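Pvivax hypothetical protein (Plasmodium vivax, PDB 2B30) probably acts as a magnesium-dependent phosphatase of the haloacid dehalogenase (HAD) superfamily, although its physiological substrate is unknown. Local coordinates at residues D35-V40 against V246-N251; G222-T227 against D252-S257; L29-F34 against S65-R70. All coordinates share one frame; numbering follows the deposited sequence.

Interaction 1: D35-V40 against V246-N251; sequences DGTLFV and VGDAEN. With CA (calcium ion), chain E.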
ATOM      1  N   ASP A  35      18.476   8.898   3.369  1.00 37.67           N
ATOM      2  CA  ASP A  35      19.297   8.543   4.531  1.00 37.88           C
ATOM      3  C   ASP A  35      19.391   7.050   4.662  1.00 39.56           C
ATOM      4  O   ASP A  35      18.393   6.340   4.491  1.00 43.10           O
ATOM      5  CB  ASP A  35      18.720   9.090   5.831  1.00 38.14           C
ATOM      6  CG  ASP A  35      18.653  10.577   5.839  1.00 38.09           C
ATOM      7  OD1 ASP A  35      17.816  11.122   5.083  1.00 41.84           O
ATOM      8  OD2 ASP A  35      19.437  11.196   6.587  1.00 39.63           O
ATOM      9  N   GLY A  36      20.589   6.575   4.981  1.00 39.31           N
ATOM     10  CA  GLY A  36      20.837   5.147   5.111  1.00 38.79           C
ATOM     11  C   GLY A  36      21.096   4.467   3.781  1.00 37.62           C
ATOM     12  O   GLY A  36      21.542   3.323   3.756  1.00 39.91           O
ATOM     13  N   THR A  37      20.827   5.165   2.681  1.00 35.68           N
ATOM     14  CA  THR A  37      21.019   4.616   1.345  1.00 36.01           C
ATOM     15  C   THR A  37      21.990   5.514   0.586  1.00 38.01           C
ATOM     16  O   THR A  37      23.133   5.138   0.376  1.00 41.04           O
ATOM     17  CB  THR A  37      19.661   4.467   0.592  1.00 33.85           C
ATOM     18  OG1 THR A  37      18.778   3.617   1.342  1.00 30.28           O
ATOM     19  CG2 THR A  37      19.867   3.877  -0.788  1.00 30.84           C
ATOM     20  N   LEU A  38      21.543   6.707   0.210  1.00 39.32           N
ATOM     21  CA  LEU A  38      22.361   7.657  -0.544  1.00 40.78           C
ATOM     22  C   LEU A  38      23.180   8.576   0.391  1.00 41.92           C
ATOM     23  O   LEU A  38      24.350   8.841   0.136  1.00 42.68           O
ATOM     24  CB  LEU A  38      21.447   8.495  -1.443  1.00 40.82           C
ATOM     25  CG  LEU A  38      22.060   9.320  -2.574  1.00 42.16           C
ATOM     26  CD1 LEU A  38      22.609   8.418  -3.665  1.00 43.51           C
ATOM     27  CD2 LEU A  38      21.020  10.272  -3.162  1.00 42.45           C
ATOM     28  N   PHE A  39      22.557   9.054   1.465  1.00 40.59           N
ATOM     29  CA  PHE A  39      23.193   9.954   2.420  1.00 40.58           C
ATOM     30  C   PHE A  39      23.620   9.176   3.659  1.00 43.24           C
ATOM     31  O   PHE A  39      22.782   8.509   4.276  1.00 41.85           O
ATOM     32  CB  PHE A  39      22.197  11.037   2.819  1.00 41.49           C
ATOM     33  CG  PHE A  39      22.734  12.041   3.798  1.00 41.68           C
ATOM     34  CD1 PHE A  39      23.158  13.291   3.361  1.00 40.31           C
ATOM     35  CD2 PHE A  39      22.788  11.748   5.159  1.00 42.30           C
ATOM     36  CE1 PHE A  39      23.639  14.226   4.259  1.00 40.81           C
ATOM     37  CE2 PHE A  39      23.271  12.683   6.061  1.00 43.58           C
ATOM     38  CZ  PHE A  39      23.697  13.927   5.609  1.00 40.10           C
ATOM     39  N   VAL A  40      24.899   9.298   4.040  1.00 45.11           N
ATOM     40  CA  VAL A  40      25.496   8.457   5.088  1.00 46.35           C
ATOM     41  C   VAL A  40      25.391   9.081   6.495  1.00 47.83           C
ATOM     42  O   VAL A  40      24.756   8.503   7.378  1.00 49.02           O
ATOM     43  CB  VAL A  40      26.975   8.121   4.756  1.00 48.30           C
ATOM     44  CG1 VAL A  40      27.566   7.162   5.780  1.00 47.74           C
ATOM     45  CG2 VAL A  40      27.091   7.527   3.357  1.00 48.95           C
ATOM     46  N   VAL A 246      15.656   1.240  -4.173  1.00 32.49           N
ATOM     47  CA  VAL A 246      16.643   0.848  -3.178  1.00 34.01           C
ATOM     48  C   VAL A 246      16.403   1.596  -1.850  1.00 34.13           C
ATOM     49  O   VAL A 246      16.090   2.784  -1.849  1.00 36.46           O
ATOM     50  CB  VAL A 246      18.115   1.012  -3.739  1.00 34.63           C
ATOM     51  CG1 VAL A 246      18.431   2.447  -4.081  1.00 31.79           C
ATOM     52  CG2 VAL A 246      19.145   0.457  -2.762  1.00 37.80           C
ATOM     53  N   GLY A 247      16.529   0.890  -0.726  1.00 32.62           N
ATOM     54  CA  GLY A 247      16.195   1.464   0.582  1.00 32.72           C
ATOM     55  C   GLY A 247      16.740   0.691   1.772  1.00 33.71           C
ATOM     56  O   GLY A 247      17.549  -0.222   1.605  1.00 33.73           O
ATOM     57  N   ASP A 248      16.297   1.049   2.977  1.00 34.29           N
ATOM     58  CA  ASP A 248      16.949   0.547   4.180  1.00 38.26           C
ATOM     59  C   ASP A 248      16.091   0.376   5.429  1.00 39.98           C
ATOM     60  O   ASP A 248      16.447  -0.425   6.297  1.00 41.62           O
ATOM     61  CB  ASP A 248      18.126   1.463   4.537  1.00 39.15           C
ATOM     62  CG  ASP A 248      17.677   2.788   5.098  1.00 43.37           C
ATOM     63  OD1 ASP A 248      16.973   3.525   4.387  1.00 48.30           O
ATOM     64  OD2 ASP A 248      18.015   3.094   6.257  1.00 48.80           O
ATOM     65  N   ALA A 249      14.982   1.104   5.529  1.00 39.93           N
ATOM     66  CA  ALA A 249      14.279   1.252   6.799  1.00 38.70           C
ATOM     67  C   ALA A 249      12.775   0.933   6.708  1.00 40.60           C
ATOM     68  O   ALA A 249      12.270   0.497   5.666  1.00 38.98           O
ATOM     69  CB  ALA A 249      14.497   2.667   7.316  1.00 37.13           C
ATOM     70  N   GLU A 250      12.071   1.157   7.815  1.00 41.46           N
ATOM     71  CA  GLU A 250      10.640   0.896   7.913  1.00 44.17           C
ATOM     72  C   GLU A 250       9.799   1.646   6.864  1.00 43.92           C
ATOM     73  O   GLU A 250       8.848   1.083   6.300  1.00 45.85           O
ATOM     74  CB  GLU A 250      10.145   1.248   9.319  1.00 45.00           C
ATOM     75  CG  GLU A 250       8.807   0.645   9.682  1.00 47.68           C
ATOM     76  CD  GLU A 250       8.408   0.951  11.115  1.00 50.45           C
ATOM     77  OE1 GLU A 250       8.291   2.149  11.470  1.00 51.88           O
ATOM     78  OE2 GLU A 250       8.209  -0.013  11.889  1.00 59.24           O
ATOM     79  N   ASN A 251      10.145   2.905   6.597  1.00 41.06           N
ATOM     80  CA  ASN A 251       9.390   3.715   5.633  1.00 38.14           C
ATOM     81  C   ASN A 251       9.714   3.408   4.161  1.00 38.08           C
ATOM     82  O   ASN A 251       9.200   4.081   3.255  1.00 37.59           O
ATOM     83  CB  ASN A 251       9.555   5.216   5.930  1.00 37.79           C
ATOM     84  CG  ASN A 251      10.962   5.706   5.719  1.00 32.88           C
ATOM     85  OD1 ASN A 251      11.919   4.937   5.787  1.00 35.42           O
ATOM     86  ND2 ASN A 251      11.097   6.991   5.455  1.00 27.76           N
TER
HETATM   87 CA    CA E 302      16.111   5.957   4.645  1.00 42.93          CA
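D35 and D248 meet at the calcium ion, one through its backbone and the other through its side chain. D35 O lies 2.3 Å from the metal, and D248 OD1 lies 2.6 Å from it. The two oxygens are 3.2 Å apart, D35 O to D248 OD1, brought together by the shared cation and not by a hydrogen bond. D33 supplies the third protein residue of the site. The other carboxylate oxygen, D248 OD2, rests against the backbone of G36 at 3.7 Å from its CA; G36 has a phi of 82°, a region that glycine enters easily. D248 CG sits between its own backbone N and carbonyl carbon (chi1 73°), which turns the carboxylate in toward the ion.

Beside the site T37 splits its two branches. Its OG1 packs 3.4 Å from G247 CA and hydrogen-bonds to D33 OD2, tying the threonine to another calcium ligand. Its CG2 touches both methyls of V246, 3.9 Å from V246 CG1 and 4.0 Å from V246 CG2.

In the second shell, D252 OD2 accepts from the backbone N atoms of D248 and A249, fixing the turn that presents D248, while the D35 carboxylate forms a salt bridge with R70. The contact thus joins the first turn after strand 29-33 to the C-terminal end of the adjacent strand 243-247, with helix 288-297 packed against T37 and V246.

Interaction 2: G222-T227 against D252-S257; sequences GHDKYT and DIAMLS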
ATOM      1  N   GLY A 222      -2.791   6.470   5.500  1.00 33.28           N
ATOM      2  CA  GLY A 222      -3.009   5.961   4.145  1.00 33.58           C
ATOM      3  C   GLY A 222      -1.972   6.371   3.114  1.00 34.43           C
ATOM      4  O   GLY A 222      -2.128   6.064   1.923  1.00 34.64           O
ATOM      5  N   HIS A 223      -0.910   7.046   3.562  1.00 34.16           N
ATOM      6  CA  HIS A 223       0.173   7.483   2.673  1.00 34.82           C
ATOM      7  C   HIS A 223       1.515   6.891   3.071  1.00 34.67           C
ATOM      8  O   HIS A 223       1.847   6.791   4.248  1.00 34.10           O
ATOM      9  CB  HIS A 223       0.289   9.016   2.660  1.00 36.18           C
ATOM     10  CG  HIS A 223      -0.904   9.699   2.075  1.00 34.10           C
ATOM     11  ND1 HIS A 223      -1.116   9.782   0.718  1.00 34.07           N
ATOM     12  CD2 HIS A 223      -1.967  10.295   2.662  1.00 32.46           C
ATOM     13  CE1 HIS A 223      -2.259  10.407   0.493  1.00 34.28           C
ATOM     14  NE2 HIS A 223      -2.793  10.731   1.655  1.00 33.82           N
ATOM     15  N   ASP A 224       2.284   6.494   2.068  1.00 35.57           N
ATOM     16  CA  ASP A 224       3.691   6.177   2.262  1.00 37.44           C
ATOM     17  C   ASP A 224       4.449   6.488   0.959  1.00 35.84           C
ATOM     18  O   ASP A 224       3.879   7.080   0.035  1.00 34.23           O
ATOM     19  CB  ASP A 224       3.864   4.726   2.694  1.00 37.82           C
ATOM     20  CG  ASP A 224       3.575   3.768   1.583  1.00 43.81           C
ATOM     21  OD1 ASP A 224       2.402   3.723   1.146  1.00 48.51           O
ATOM     22  OD2 ASP A 224       4.520   3.077   1.134  1.00 46.05           O
ATOM     23  N   LYS A 225       5.727   6.124   0.898  1.00 34.48           N
ATOM     24  CA  LYS A 225       6.524   6.348  -0.305  1.00 33.82           C
ATOM     25  C   LYS A 225       5.883   5.682  -1.519  1.00 32.61           C
ATOM     26  O   LYS A 225       5.803   6.291  -2.584  1.00 34.55           O
ATOM     27  CB  LYS A 225       7.965   5.856  -0.119  1.00 34.17           C
ATOM     28  CG  LYS A 225       8.811   6.727   0.816  1.00 35.13           C
ATOM     29  CD  LYS A 225      10.272   6.268   0.843  1.00 35.43           C
ATOM     30  CE  LYS A 225      11.008   6.768   2.083  1.00 33.92           C
ATOM     31  NZ  LYS A 225      12.487   6.613   1.968  1.00 29.81           N
ATOM     32  N   TYR A 226       5.395   4.454  -1.351  1.00 31.31           N
ATOM     33  CA  TYR A 226       4.778   3.704  -2.458  1.00 31.87           C
ATOM     34  C   TYR A 226       3.558   4.408  -3.098  1.00 30.28           C
ATOM     35  O   TYR A 226       3.464   4.482  -4.326  1.00 28.63           O
ATOM     36  CB  TYR A 226       4.400   2.280  -2.012  1.00 33.00           C
ATOM     37  CG  TYR A 226       3.822   1.414  -3.128  1.00 34.12           C
ATOM     38  CD1 TYR A 226       4.573   1.122  -4.259  1.00 34.13           C
ATOM     39  CD2 TYR A 226       2.524   0.872  -3.038  1.00 36.11           C
ATOM     40  CE1 TYR A 226       4.053   0.328  -5.285  1.00 37.07           C
ATOM     41  CE2 TYR A 226       1.994   0.067  -4.062  1.00 32.68           C
ATOM     42  CZ  TYR A 226       2.763  -0.189  -5.180  1.00 33.54           C
ATOM     43  OH  TYR A 226       2.273  -0.965  -6.198  1.00 31.00           O
ATOM     44  N   THR A 227       2.636   4.915  -2.279  1.00 28.11           N
ATOM     45  CA  THR A 227       1.423   5.556  -2.805  1.00 25.96           C
ATOM     46  C   THR A 227       1.751   6.864  -3.476  1.00 26.43           C
ATOM     47  O   THR A 227       1.088   7.238  -4.444  1.00 27.70           O
ATOM     48  CB  THR A 227       0.395   5.870  -1.728  1.00 24.01           C
ATOM     49  OG1 THR A 227       0.951   6.787  -0.770  1.00 26.49           O
ATOM     50  CG2 THR A 227      -0.067   4.615  -1.061  1.00 21.94           C
ATOM     51  N   ASP A 252      10.560   2.400   3.927  1.00 37.13           N
ATOM     52  CA  ASP A 252      10.871   1.919   2.573  1.00 36.00           C
ATOM     53  C   ASP A 252      10.177   0.587   2.245  1.00 32.79           C
ATOM     54  O   ASP A 252      10.178   0.155   1.105  1.00 33.92           O
ATOM     55  CB  ASP A 252      12.389   1.714   2.408  1.00 36.90           C
ATOM     56  CG  ASP A 252      13.185   2.986   2.584  1.00 40.55           C
ATOM     57  OD1 ASP A 252      12.873   3.987   1.904  1.00 46.86           O
ATOM     58  OD2 ASP A 252      14.139   2.982   3.394  1.00 47.40           O
ATOM     59  N   ILE A 253       9.608  -0.073   3.239  1.00 31.26           N
ATOM     60  CA  ILE A 253       9.167  -1.462   3.075  1.00 33.45           C
ATOM     61  C   ILE A 253       8.080  -1.668   2.015  1.00 32.71           C
ATOM     62  O   ILE A 253       8.102  -2.662   1.280  1.00 33.23           O
ATOM     63  CB  ILE A 253       8.682  -2.050   4.424  1.00 34.19           C
ATOM     64  CG1 ILE A 253       9.859  -2.200   5.384  1.00 33.00           C
ATOM     65  CG2 ILE A 253       7.985  -3.398   4.229  1.00 35.42           C
ATOM     66  CD1 ILE A 253       9.404  -2.239   6.793  1.00 36.84           C
ATOM     67  N   ALA A 254       7.128  -0.747   1.939  1.00 33.98           N
ATOM     68  CA  ALA A 254       6.045  -0.871   0.969  1.00 36.13           C
ATOM     69  C   ALA A 254       6.550  -0.710  -0.446  1.00 36.76           C
ATOM     70  O   ALA A 254       6.002  -1.326  -1.346  1.00 39.46           O
ATOM     71  CB  ALA A 254       4.954   0.129   1.232  1.00 37.50           C
ATOM     72  N   MET A 255       7.573   0.114  -0.658  1.00 35.78           N
ATOM     73  CA  MET A 255       8.120   0.263  -1.999  1.00 37.32           C
ATOM     74  C   MET A 255       9.102  -0.860  -2.332  1.00 37.65           C
ATOM     75  O   MET A 255       9.280  -1.190  -3.500  1.00 38.53           O
ATOM     76  CB  MET A 255       8.756   1.632  -2.198  1.00 37.21           C
ATOM     77  CG  MET A 255      10.138   1.800  -1.616  1.00 38.68           C
ATOM     78  SD  MET A 255      10.716   3.441  -2.041  1.00 42.33           S
ATOM     79  CE  MET A 255      12.348   3.440  -1.294  1.00 42.38           C
ATOM     80  N   LEU A 256       9.727  -1.455  -1.320  1.00 37.85           N
ATOM     81  CA  LEU A 256      10.598  -2.615  -1.539  1.00 38.09           C
ATOM     82  C   LEU A 256       9.785  -3.896  -1.803  1.00 40.27           C
ATOM     83  O   LEU A 256      10.213  -4.763  -2.574  1.00 41.20           O
ATOM     84  CB  LEU A 256      11.536  -2.811  -0.347  1.00 37.57           C
ATOM     85  CG  LEU A 256      12.512  -1.656  -0.093  1.00 38.31           C
ATOM     86  CD1 LEU A 256      13.169  -1.765   1.285  1.00 35.44           C
ATOM     87  CD2 LEU A 256      13.557  -1.591  -1.188  1.00 38.18           C
ATOM     88  N   SER A 257       8.616  -4.010  -1.171  1.00 40.97           N
ATOM     89  CA  SER A 257       7.748  -5.184  -1.342  1.00 40.28           C
ATOM     90  C   SER A 257       7.033  -5.213  -2.686  1.00 38.76           C
ATOM     91  O   SER A 257       6.970  -6.258  -3.325  1.00 39.16           O
ATOM     92  CB  SER A 257       6.698  -5.246  -0.232  1.00 40.55           C
ATOM     93  OG  SER A 257       7.298  -5.514   1.023  1.00 43.71           O
TER
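K225 and D252 form the polar link of this contact. The lysine chain is extended beyond CG and carries NZ to D252 OD1 at 2.7 Å, a salt bridge in which NZ meets OD1 on its syn side, 24° out of the carboxylate plane. K225 NZ also donates to C67 O and lies close to the carboxylate of D33, a calcium ligand, which places the lysine in the metal site. M255 crosses the lysine chain, its SD 4.1 Å from K225 CD, and covers the aliphatic part. The packing continues at Y226, whose CB lies 3.9 Å from A254 CB and 4.4 Å from M255 CB.

The more open side is where D224 borders the A254 methyl, both residues being partly exposed. D224 is the N-cap of helix 225-235, its OD2 accepting from Y226 N at 3.0 Å from above the carboxylate plane. Beyond the contact, Y226 OH hydrogen-bonds to G222 O of the second subunit.

A lysine at the start of one helix reaching an aspartate at the start of another is consistent with the motif III lysine and motif IV aspartates of HAD hydrolases.

Interaction 3: L29-F34 against S65-R70; sequences LLLIDF and SICTGR. With CA (calcium ion), chain E.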
ATOM      1  N   LEU A  29      13.155   4.106 -14.451  1.00 38.92           N
ATOM      2  CA  LEU A  29      12.970   4.967 -13.273  1.00 36.76           C
ATOM      3  C   LEU A  29      13.840   4.480 -12.128  1.00 36.82           C
ATOM      4  O   LEU A  29      13.733   3.317 -11.729  1.00 37.49           O
ATOM      5  CB  LEU A  29      11.513   4.939 -12.807  1.00 35.35           C
ATOM      6  CG  LEU A  29      10.878   6.240 -12.294  1.00 33.28           C
ATOM      7  CD1 LEU A  29       9.659   5.924 -11.425  1.00 34.17           C
ATOM      8  CD2 LEU A  29      11.830   7.135 -11.548  1.00 30.58           C
ATOM      9  N   LEU A  30      14.692   5.362 -11.598  1.00 35.70           N
ATOM     10  CA  LEU A  30      15.500   5.042 -10.415  1.00 34.41           C
ATOM     11  C   LEU A  30      14.886   5.717  -9.194  1.00 34.12           C
ATOM     12  O   LEU A  30      14.815   6.946  -9.132  1.00 33.28           O
ATOM     13  CB  LEU A  30      16.958   5.488 -10.588  1.00 33.43           C
ATOM     14  CG  LEU A  30      17.707   5.057 -11.859  1.00 35.84           C
ATOM     15  CD1 LEU A  30      19.158   5.565 -11.839  1.00 36.64           C
ATOM     16  CD2 LEU A  30      17.673   3.541 -12.063  1.00 35.82           C
ATOM     17  N   LEU A  31      14.446   4.907  -8.233  1.00 34.24           N
ATOM     18  CA  LEU A  31      13.847   5.393  -6.999  1.00 35.95           C
ATOM     19  C   LEU A  31      14.795   5.125  -5.833  1.00 37.79           C
ATOM     20  O   LEU A  31      14.956   3.992  -5.399  1.00 38.91           O
ATOM     21  CB  LEU A  31      12.504   4.706  -6.757  1.00 38.22           C
ATOM     22  CG  LEU A  31      11.428   4.864  -7.844  1.00 41.21           C
ATOM     23  CD1 LEU A  31      10.211   4.113  -7.393  1.00 43.29           C
ATOM     24  CD2 LEU A  31      11.061   6.334  -8.171  1.00 38.16           C
ATOM     25  N   ILE A  32      15.405   6.184  -5.316  1.00 38.88           N
ATOM     26  CA  ILE A  32      16.535   6.072  -4.413  1.00 36.65           C
ATOM     27  C   ILE A  32      16.172   6.657  -3.069  1.00 35.71           C
ATOM     28  O   ILE A  32      15.781   7.823  -2.987  1.00 37.08           O
ATOM     29  CB  ILE A  32      17.727   6.855  -4.969  1.00 36.69           C
ATOM     30  CG1 ILE A  32      17.987   6.453  -6.426  1.00 35.68           C
ATOM     31  CG2 ILE A  32      18.967   6.644  -4.086  1.00 39.59           C
ATOM     32  CD1 ILE A  32      19.156   7.199  -7.071  1.00 38.31           C
ATOM     33  N   ASP A  33      16.300   5.862  -2.013  1.00 33.94           N
ATOM     34  CA  ASP A  33      16.127   6.382  -0.651  1.00 34.75           C
ATOM     35  C   ASP A  33      17.293   7.306  -0.305  1.00 33.86           C
ATOM     36  O   ASP A  33      18.386   7.149  -0.843  1.00 33.58           O
ATOM     37  CB  ASP A  33      16.043   5.233   0.352  1.00 35.74           C
ATOM     38  CG  ASP A  33      15.911   5.708   1.784  1.00 36.94           C
ATOM     39  OD1 ASP A  33      15.114   6.632   2.073  1.00 40.73           O
ATOM     40  OD2 ASP A  33      16.616   5.145   2.639  1.00 40.05           O
ATOM     41  N   PHE A  34      17.054   8.282   0.564  1.00 34.30           N
ATOM     42  CA  PHE A  34      18.104   9.221   0.943  1.00 36.35           C
ATOM     43  C   PHE A  34      18.938   8.708   2.135  1.00 37.04           C
ATOM     44  O   PHE A  34      19.994   8.115   1.921  1.00 36.98           O
ATOM     45  CB  PHE A  34      17.549  10.635   1.176  1.00 35.95           C
ATOM     46  CG  PHE A  34      18.586  11.722   1.021  1.00 35.91           C
ATOM     47  CD1 PHE A  34      19.119  12.015  -0.234  1.00 35.43           C
ATOM     48  CD2 PHE A  34      19.032  12.452   2.124  1.00 37.99           C
ATOM     49  CE1 PHE A  34      20.085  13.011  -0.391  1.00 34.59           C
ATOM     50  CE2 PHE A  34      19.991  13.458   1.982  1.00 37.26           C
ATOM     51  CZ  PHE A  34      20.521  13.738   0.723  1.00 36.56           C
ATOM     52  N   SER A  65      14.261   9.774  -9.115  1.00 36.55           N
ATOM     53  CA  SER A  65      13.421  10.348  -8.075  1.00 36.25           C
ATOM     54  C   SER A  65      13.887   9.852  -6.713  1.00 36.54           C
ATOM     55  O   SER A  65      13.964   8.651  -6.455  1.00 34.43           O
ATOM     56  CB  SER A  65      11.951   9.979  -8.285  1.00 35.45           C
ATOM     57  OG  SER A  65      11.195  10.322  -7.135  1.00 34.01           O
ATOM     58  N   ILE A  66      14.197  10.789  -5.837  1.00 38.07           N
ATOM     59  CA  ILE A  66      14.543  10.439  -4.493  1.00 40.27           C
ATOM     60  C   ILE A  66      13.261  10.333  -3.684  1.00 42.39           C
ATOM     61  O   ILE A  66      12.407  11.213  -3.730  1.00 48.03           O
ATOM     62  CB  ILE A  66      15.537  11.432  -3.919  1.00 41.15           C
ATOM     63  CG1 ILE A  66      16.893  11.185  -4.598  1.00 40.80           C
ATOM     64  CG2 ILE A  66      15.643  11.241  -2.416  1.00 43.87           C
ATOM     65  CD1 ILE A  66      17.912  12.240  -4.358  1.00 42.75           C
ATOM     66  N   CYS A  67      13.123   9.230  -2.964  1.00 42.03           N
ATOM     67  CA  CYS A  67      11.939   8.953  -2.179  1.00 40.95           C
ATOM     68  C   CYS A  67      12.345   8.933  -0.709  1.00 41.66           C
ATOM     69  O   CYS A  67      13.124   8.069  -0.285  1.00 43.05           O
ATOM     70  CB  CYS A  67      11.352   7.616  -2.622  1.00 41.19           C
ATOM     71  SG  CYS A  67      11.096   7.542  -4.443  1.00 42.21           S
ATOM     72  N   THR A  68      11.846   9.896   0.064  1.00 39.90           N
ATOM     73  CA  THR A  68      12.330  10.075   1.430  1.00 38.53           C
ATOM     74  C   THR A  68      11.314  10.705   2.356  1.00 36.04           C
ATOM     75  O   THR A  68      10.329  11.289   1.908  1.00 34.21           O
ATOM     76  CB  THR A  68      13.587  10.960   1.448  1.00 38.90           C
ATOM     77  OG1 THR A  68      14.159  10.983   2.770  1.00 38.91           O
ATOM     78  CG2 THR A  68      13.245  12.387   0.984  1.00 38.79           C
ATOM     79  N   GLY A  69      11.595  10.589   3.656  1.00 35.12           N
ATOM     80  CA  GLY A  69      10.849  11.285   4.695  1.00 34.81           C
ATOM     81  C   GLY A  69      11.171  12.767   4.778  1.00 34.71           C
ATOM     82  O   GLY A  69      10.422  13.527   5.368  1.00 37.55           O
ATOM     83  N   ARG A  70      12.287  13.184   4.194  1.00 34.61           N
ATOM     84  CA  ARG A  70      12.684  14.581   4.222  1.00 36.16           C
ATOM     85  C   ARG A  70      11.908  15.414   3.218  1.00 38.89           C
ATOM     86  O   ARG A  70      11.187  14.886   2.373  1.00 39.94           O
ATOM     87  CB  ARG A  70      14.189  14.703   3.980  1.00 37.16           C
ATOM     88  CG  ARG A  70      14.987  14.230   5.175  1.00 41.01           C
ATOM     89  CD  ARG A  70      16.406  13.806   4.852  1.00 45.99           C
ATOM     90  NE  ARG A  70      17.308  14.951   4.828  1.00 49.95           N
ATOM     91  CZ  ARG A  70      18.596  14.934   5.182  1.00 48.31           C
ATOM     92  NH1 ARG A  70      19.200  13.833   5.599  1.00 44.11           N
ATOM     93  NH2 ARG A  70      19.291  16.053   5.113  1.00 52.39           N
TER
HETATM   94 CA    CA E 302      16.111   5.957   4.645  1.00 42.93          CA
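F34, the residue with the most surface buried here, turns its ring edge to the guanidinium of R70. F34 CE2 stands over the centre of one guanidinium face, 3.7 Å from R70 NH1, with the two planes 79° apart, so this is an edge-on approach and not a stack. CG of F34 is anti to the backbone N (chi1 -157°), which swings the ring out toward R70, while at its root F34 CB packs 4.1 Å from I66 CG2. R70 is also held by a salt bridge to E162 and by a hydrogen bond from NH2 to Y160 O.

S65 and C67 carry the parallel hydrogen bonds, on either side of I66, whose CA-H meets I32 O. S65 N donates to L30 O at 2.9 Å, and S65 O accepts from I32 N at 3.1 Å; the next bond is C67 N to I32 O at 3.0 Å. S65 CB meets L31 CD2 at 3.8 Å, and C67 SG touches the same leucine methyl. D33 turns its carboxylate to the calcium ion, OD2 2.2 Å from it.

The strands lie at the centre of the eight-stranded sheet. L31, S65 and C67 face helix 225-235, I66 packs on helix 72-79 across the sheet, and strand 243-247 flanks strand 29-33 on its other edge.

In the fold
The three contacts crowd around one site: centres of interactions 1 and 3 are about 9 Å apart, those of 2 and 3 about 11 Å, and those of 1 and 2 about 13 Å. Interactions 1 and 3 share the central sheet, where strands 63-67, 29-33 and 243-247 are neighbours and all run parallel, and both reach the calcium ion. Interaction 2 adds the starts of helices 225-235 and 253-257. Along the chain interaction 3 closes before interaction 2 opens, whereas the segments of interaction 1 alternate with those of both. This brings D33, D248 and the T68 turn to the C-terminal ends of parallel strands, with K225 from a helix start, consistent with the HAD active-site arrangement.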